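Local coordinates for homospermidine synthase (Legionella pneumophila subsp. pneumophila str. Philadelphia 1, PDB 2PH5), which probably makes the polyamine homospermidine, and binds NAD through a Rossmann-type domain, at residues 230-242 with 289-301. Residues are numbered along the deposited sequence; the frame is centred on the assembly and turned at random.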
loop_
_atom_site.group_PDB
_atom_site.type_symbol
_atom_site.label_atom_id
_atom_site.label_comp_id
_atom_site.label_asym_id
_atom_site.label_seq_id
_atom_site.Cartn_x
_atom_site.Cartn_y
_atom_site.Cartn_z
ATOM N N GLY A 230 -16.041 -6.429 6.563
ATOM C CA GLY A 230 -16.396 -7.116 5.339
ATOM C C GLY A 230 -15.162 -7.248 4.455
ATOM O O GLY A 230 -14.851 -8.333 3.961
ATOM N N LEU A 231 -14.437 -6.150 4.260
ATOM C CA LEU A 231 -13.243 -6.195 3.419
ATOM C C LEU A 231 -12.170 -7.115 4.002
ATOM O O LEU A 231 -11.573 -7.915 3.286
ATOM C CB LEU A 231 -12.678 -4.791 3.210
ATOM C CG LEU A 231 -11.422 -4.675 2.341
ATOM C CD1 LEU A 231 -11.677 -5.204 0.932
ATOM C CD2 LEU A 231 -11.012 -3.220 2.304
ATOM N N ILE A 232 -11.940 -7.005 5.304
ATOM C CA ILE A 232 -10.955 -7.832 5.986
ATOM C C ILE A 232 -11.249 -9.324 5.804
ATOM O O ILE A 232 -10.377 -10.093 5.382
ATOM C CB ILE A 232 -10.932 -7.507 7.489
ATOM C CG1 ILE A 232 -10.446 -6.072 7.691
ATOM C CG2 ILE A 232 -10.050 -8.506 8.236
ATOM C CD1 ILE A 232 -10.481 -5.613 9.126
ATOM N N LEU A 233 -12.479 -9.721 6.123
ATOM C CA LEU A 233 -12.897 -11.115 6.005
ATOM C C LEU A 233 -12.687 -11.620 4.567
ATOM O O LEU A 233 -12.107 -12.684 4.358
ATOM C CB LEU A 233 -14.368 -11.273 6.416
ATOM C CG LEU A 233 -14.811 -12.702 6.755
ATOM C CD1 LEU A 233 -14.255 -13.062 8.137
ATOM C CD2 LEU A 233 -16.333 -12.824 6.760
ATOM N N GLU A 234 -13.149 -10.858 3.582
ATOM C CA GLU A 234 -12.972 -11.249 2.187
ATOM C C GLU A 234 -11.496 -11.405 1.821
ATOM O O GLU A 234 -11.109 -12.374 1.163
ATOM C CB GLU A 234 -13.632 -10.228 1.263
ATOM C CG GLU A 234 -15.129 -10.423 1.136
ATOM C CD GLU A 234 -15.858 -9.172 0.665
ATOM O OE1 GLU A 234 -15.268 -8.382 -0.115
ATOM O OE2 GLU A 234 -17.037 -8.996 1.079
ATOM N N GLY A 235 -10.674 -10.460 2.264
ATOM C CA GLY A 235 -9.256 -10.531 1.965
ATOM C C GLY A 235 -8.537 -11.667 2.677
ATOM O O GLY A 235 -7.452 -12.084 2.265
ATOM N N LEU A 236 -9.130 -12.178 3.749
ATOM C CA LEU A 236 -8.506 -13.265 4.493
ATOM C C LEU A 236 -8.730 -14.622 3.829
ATOM O O LEU A 236 -7.894 -15.514 3.942
ATOM C CB LEU A 236 -9.035 -13.292 5.933
ATOM C CG LEU A 236 -8.071 -12.900 7.066
ATOM C CD1 LEU A 236 -7.442 -11.555 6.795
ATOM C CD2 LEU A 236 -8.832 -12.879 8.391
ATOM N N GLN A 237 -9.851 -14.776 3.132
ATOM C CA GLN A 237 -10.164 -16.038 2.466
ATOM C C GLN A 237 -9.329 -16.261 1.216
ATOM O O GLN A 237 -8.830 -15.320 0.607
ATOM C CB GLN A 237 -11.644 -16.089 2.087
ATOM C CG GLN A 237 -12.589 -15.967 3.267
ATOM C CD GLN A 237 -14.032 -15.828 2.826
ATOM O OE1 GLN A 237 -14.354 -14.999 1.964
ATOM N NE2 GLN A 237 -14.915 -16.636 3.416
ATOM N N PRO A 238 -9.170 -17.526 0.812
ATOM C CA PRO A 238 -8.382 -17.836 -0.384
ATOM C C PRO A 238 -9.019 -17.353 -1.690
ATOM O O PRO A 238 -10.239 -17.382 -1.842
ATOM C CB PRO A 238 -8.253 -19.354 -0.321
ATOM C CG PRO A 238 -9.529 -19.776 0.357
ATOM C CD PRO A 238 -9.660 -18.756 1.466
ATOM N N ALA A 239 -8.183 -16.915 -2.631
ATOM C CA ALA A 239 -8.656 -16.428 -3.927
ATOM C C ALA A 239 -9.622 -17.408 -4.605
ATOM O O ALA A 239 -9.305 -18.591 -4.767
ATOM C CB ALA A 239 -7.463 -16.152 -4.844
ATOM N N GLU A 240 -10.799 -16.906 -4.989
ATOM C CA GLU A 240 -11.832 -17.705 -5.660
ATOM C C GLU A 240 -11.984 -17.241 -7.105
ATOM O O GLU A 240 -12.168 -16.050 -7.363
ATOM C CB GLU A 240 -13.175 -17.576 -4.936
ATOM C CG GLU A 240 -14.240 -18.544 -5.443
ATOM C CD GLU A 240 -15.568 -18.376 -4.730
ATOM O OE1 GLU A 240 -15.634 -18.638 -3.510
ATOM O OE2 GLU A 240 -16.548 -17.976 -5.386
ATOM N N ILE A 241 -11.930 -18.183 -8.045
ATOM C CA ILE A 241 -12.001 -17.841 -9.462
ATOM C C ILE A 241 -12.848 -18.772 -10.333
ATOM O O ILE A 241 -12.732 -19.994 -10.244
ATOM C CB ILE A 241 -10.579 -17.818 -10.058
ATOM C CG1 ILE A 241 -9.636 -17.031 -9.148
ATOM C CG2 ILE A 241 -10.607 -17.212 -11.447
ATOM C CD1 ILE A 241 -8.172 -17.207 -9.486
ATOM N N GLY A 242 -13.693 -18.184 -11.176
ATOM C CA GLY A 242 -14.501 -18.980 -12.087
ATOM C C GLY A 242 -13.570 -19.358 -13.226
ATOM O O GLY A 242 -13.090 -18.485 -13.952
ATOM N N PHE A 289 -6.871 -6.020 -6.173
ATOM C CA PHE A 289 -6.781 -7.194 -5.316
ATOM C C PHE A 289 -7.829 -8.178 -5.818
ATOM O O PHE A 289 -8.949 -7.778 -6.150
ATOM C CB PHE A 289 -7.093 -6.848 -3.847
ATOM C CG PHE A 289 -6.044 -6.018 -3.177
ATOM C CD1 PHE A 289 -6.064 -4.629 -3.289
ATOM C CD2 PHE A 289 -5.011 -6.624 -2.466
ATOM C CE1 PHE A 289 -5.070 -3.849 -2.704
ATOM C CE2 PHE A 289 -4.010 -5.858 -1.877
ATOM C CZ PHE A 289 -4.037 -4.463 -1.998
ATOM N N LEU A 290 -7.467 -9.455 -5.883
ATOM C CA LEU A 290 -8.397 -10.484 -6.338
ATOM C C LEU A 290 -9.261 -10.955 -5.164
ATOM O O LEU A 290 -9.313 -12.142 -4.841
ATOM C CB LEU A 290 -7.613 -11.647 -6.961
ATOM C CG LEU A 290 -8.293 -12.891 -7.570
ATOM C CD1 LEU A 290 -9.652 -12.595 -8.145
ATOM C CD2 LEU A 290 -7.363 -13.449 -8.639
ATOM N N ILE A 291 -9.920 -9.987 -4.529
ATOM C CA ILE A 291 -10.811 -10.216 -3.400
ATOM C C ILE A 291 -11.932 -11.151 -3.813
ATOM O O ILE A 291 -12.559 -10.964 -4.846
ATOM C CB ILE A 291 -11.439 -8.884 -2.896
ATOM C CG1 ILE A 291 -10.707 -8.387 -1.652
ATOM C CG2 ILE A 291 -12.894 -9.085 -2.518
ATOM C CD1 ILE A 291 -9.271 -8.104 -1.865
ATOM N N THR A 292 -12.195 -12.150 -2.988
ATOM C CA THR A 292 -13.234 -13.131 -3.270
ATOM C C THR A 292 -14.656 -12.565 -3.126
ATOM O O THR A 292 -14.856 -11.520 -2.503
ATOM C CB THR A 292 -13.088 -14.304 -2.301
ATOM O OG1 THR A 292 -13.416 -13.863 -0.978
ATOM C CG2 THR A 292 -11.653 -14.811 -2.299
ATOM N N HIS A 293 -15.639 -13.247 -3.714
ATOM C CA HIS A 293 -17.045 -12.835 -3.582
ATOM C C HIS A 293 -18.048 -13.965 -3.812
ATOM O O HIS A 293 -17.682 -15.078 -4.202
ATOM C CB HIS A 293 -17.373 -11.652 -4.497
ATOM C CG HIS A 293 -17.616 -10.367 -3.759
ATOM N ND1 HIS A 293 -18.713 -10.166 -2.946
ATOM C CD2 HIS A 293 -16.903 -9.218 -3.714
ATOM C CE1 HIS A 293 -18.664 -8.950 -2.436
ATOM N NE2 HIS A 293 -17.574 -8.351 -2.886
ATOM N N ALA A 294 -19.319 -13.672 -3.565
ATOM C CA ALA A 294 -20.371 -14.676 -3.714
ATOM C C ALA A 294 -20.814 -14.871 -5.154
ATOM O O ALA A 294 -20.823 -15.994 -5.662
ATOM C CB ALA A 294 -21.572 -14.297 -2.848
ATOM N N GLU A 295 -21.177 -13.769 -5.802
ATOM C CA GLU A 295 -21.658 -13.792 -7.178
ATOM C C GLU A 295 -20.636 -14.251 -8.222
ATOM O O GLU A 295 -20.810 -13.994 -9.416
ATOM C CB GLU A 295 -22.201 -12.408 -7.564
ATOM C CG GLU A 295 -23.671 -12.408 -7.994
ATOM C CD GLU A 295 -24.175 -11.035 -8.420
ATOM O OE1 GLU A 295 -25.342 -10.941 -8.856
ATOM O OE2 GLU A 295 -23.415 -10.052 -8.321
ATOM N N THR A 296 -19.572 -14.917 -7.784
ATOM C CA THR A 296 -18.571 -15.402 -8.727
ATOM C C THR A 296 -19.048 -16.730 -9.304
ATOM O O THR A 296 -19.061 -16.921 -10.518
ATOM C CB THR A 296 -17.196 -15.620 -8.055
ATOM O OG1 THR A 296 -16.734 -14.385 -7.500
ATOM C CG2 THR A 296 -16.182 -16.120 -9.069
ATOM N N ILE A 297 -19.456 -17.640 -8.428
ATOM C CA ILE A 297 -19.926 -18.943 -8.862
ATOM C C ILE A 297 -21.277 -18.861 -9.566
ATOM O O ILE A 297 -21.510 -19.531 -10.575
ATOM C CB ILE A 297 -20.044 -19.902 -7.674
ATOM C CG1 ILE A 297 -18.733 -19.899 -6.885
ATOM C CG2 ILE A 297 -20.404 -21.301 -8.165
ATOM C CD1 ILE A 297 -17.487 -20.045 -7.738
ATOM N N SER A 298 -22.164 -18.031 -9.028
ATOM C CA SER A 298 -23.489 -17.859 -9.603
ATOM C C SER A 298 -23.414 -17.262 -11.010
ATOM O O SER A 298 -24.133 -17.695 -11.908
ATOM C CB SER A 298 -24.344 -16.972 -8.695
ATOM O OG SER A 298 -23.738 -15.705 -8.505
ATOM N N LEU A 299 -22.546 -16.277 -11.211
ATOM C CA LEU A 299 -22.416 -15.662 -12.528
ATOM C C LEU A 299 -21.777 -16.621 -13.518
ATOM O O LEU A 299 -22.234 -16.743 -14.653
ATOM C CB LEU A 299 -21.576 -14.382 -12.458
ATOM C CG LEU A 299 -22.257 -13.185 -11.800
ATOM C CD1 LEU A 299 -21.299 -12.005 -11.727
ATOM C CD2 LEU A 299 -23.503 -12.826 -12.593
ATOM N N THR A 300 -20.717 -17.295 -13.090
ATOM C CA THR A 300 -20.020 -18.236 -13.958
ATOM C C THR A 300 -20.978 -19.294 -14.515
ATOM O O THR A 300 -21.039 -19.500 -15.730
ATOM C CB THR A 300 -18.862 -18.926 -13.212
ATOM O OG1 THR A 300 -17.916 -17.940 -12.788
ATOM C CG2 THR A 300 -18.166 -19.921 -14.118
ATOM N N ASN A 301 -21.724 -19.950 -13.628
ATOM C CA ASN A 301 -22.681 -20.966 -14.032
ATOM C C ASN A 301 -23.753 -20.339 -14.922
ATOM O O ASN A 301 -24.191 -20.938 -15.900
ATOM C CB ASN A 301 -23.339 -21.612 -12.806
ATOM C CG ASN A 301 -22.376 -22.488 -12.012
ATOM O OD1 ASN A 301 -21.254 -22.749 -12.449
ATOM N ND2 ASN A 301 -22.819 -22.957 -10.851
HETATM O O HOH W 1 -12.929 -12.815 -7.046
HETATM O O HOH W 2 -14.801 -15.214 -5.845
#
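Leu231 meets Ile291 through methyl CD1, which lies against CG1 of the isoleucine. One turn on, Glu234 reaches across Ile291 to His293: its carboxylate carbon CD sits 3.9 Å above one face of the His293 ring, offset toward the rim, with the two planes 52° apart. On the same glutamate, OE1 also reaches Ile291 CG2 at 3.5 Å. At the end of helix 228-236 the hydroxyl of Thr292 lies near two acceptors, Glu234 O and Gln237 OE1. Both possible bonds are weak, and its single proton has both within reach, so which one it serves is not settled; Ser271 is hydrogen-bonded to Glu234 O as well. With chi1 at 68°, Thr292 OG1 faces this helix end while CG2 turns to the start of strand 238-242, 3.5 Å from Glu240 N. Ala239 CB packs against Leu290 CG. Glu240 stretches out fully, CG anti to its own N, and carries OE2 to within 3.3 Å of Ile297 CD1. A water accepts from His293 N at 3.0 Å, lies 2.7 Å from Thr296 OG1 and may donate to Glu240 O, linking the strand to residues 293-296. The side chains of Ile241 and Leu290 cross at about a right angle, CD1 touching CD2. Gly242 CA approaches Thr300 OG1, whose hydroxyl donates to Thr296 O one turn back. Strand 238-242 and helix 295-301 run almost parallel, their axes 10° apart. The arrangement joins a small antiparallel sheet to helix 295-302 within the saccharopine dehydrogenase C-terminal family region, and its Glu234-His293 end borders the NAD site, where His293 packs beside Asn159 and Pro160.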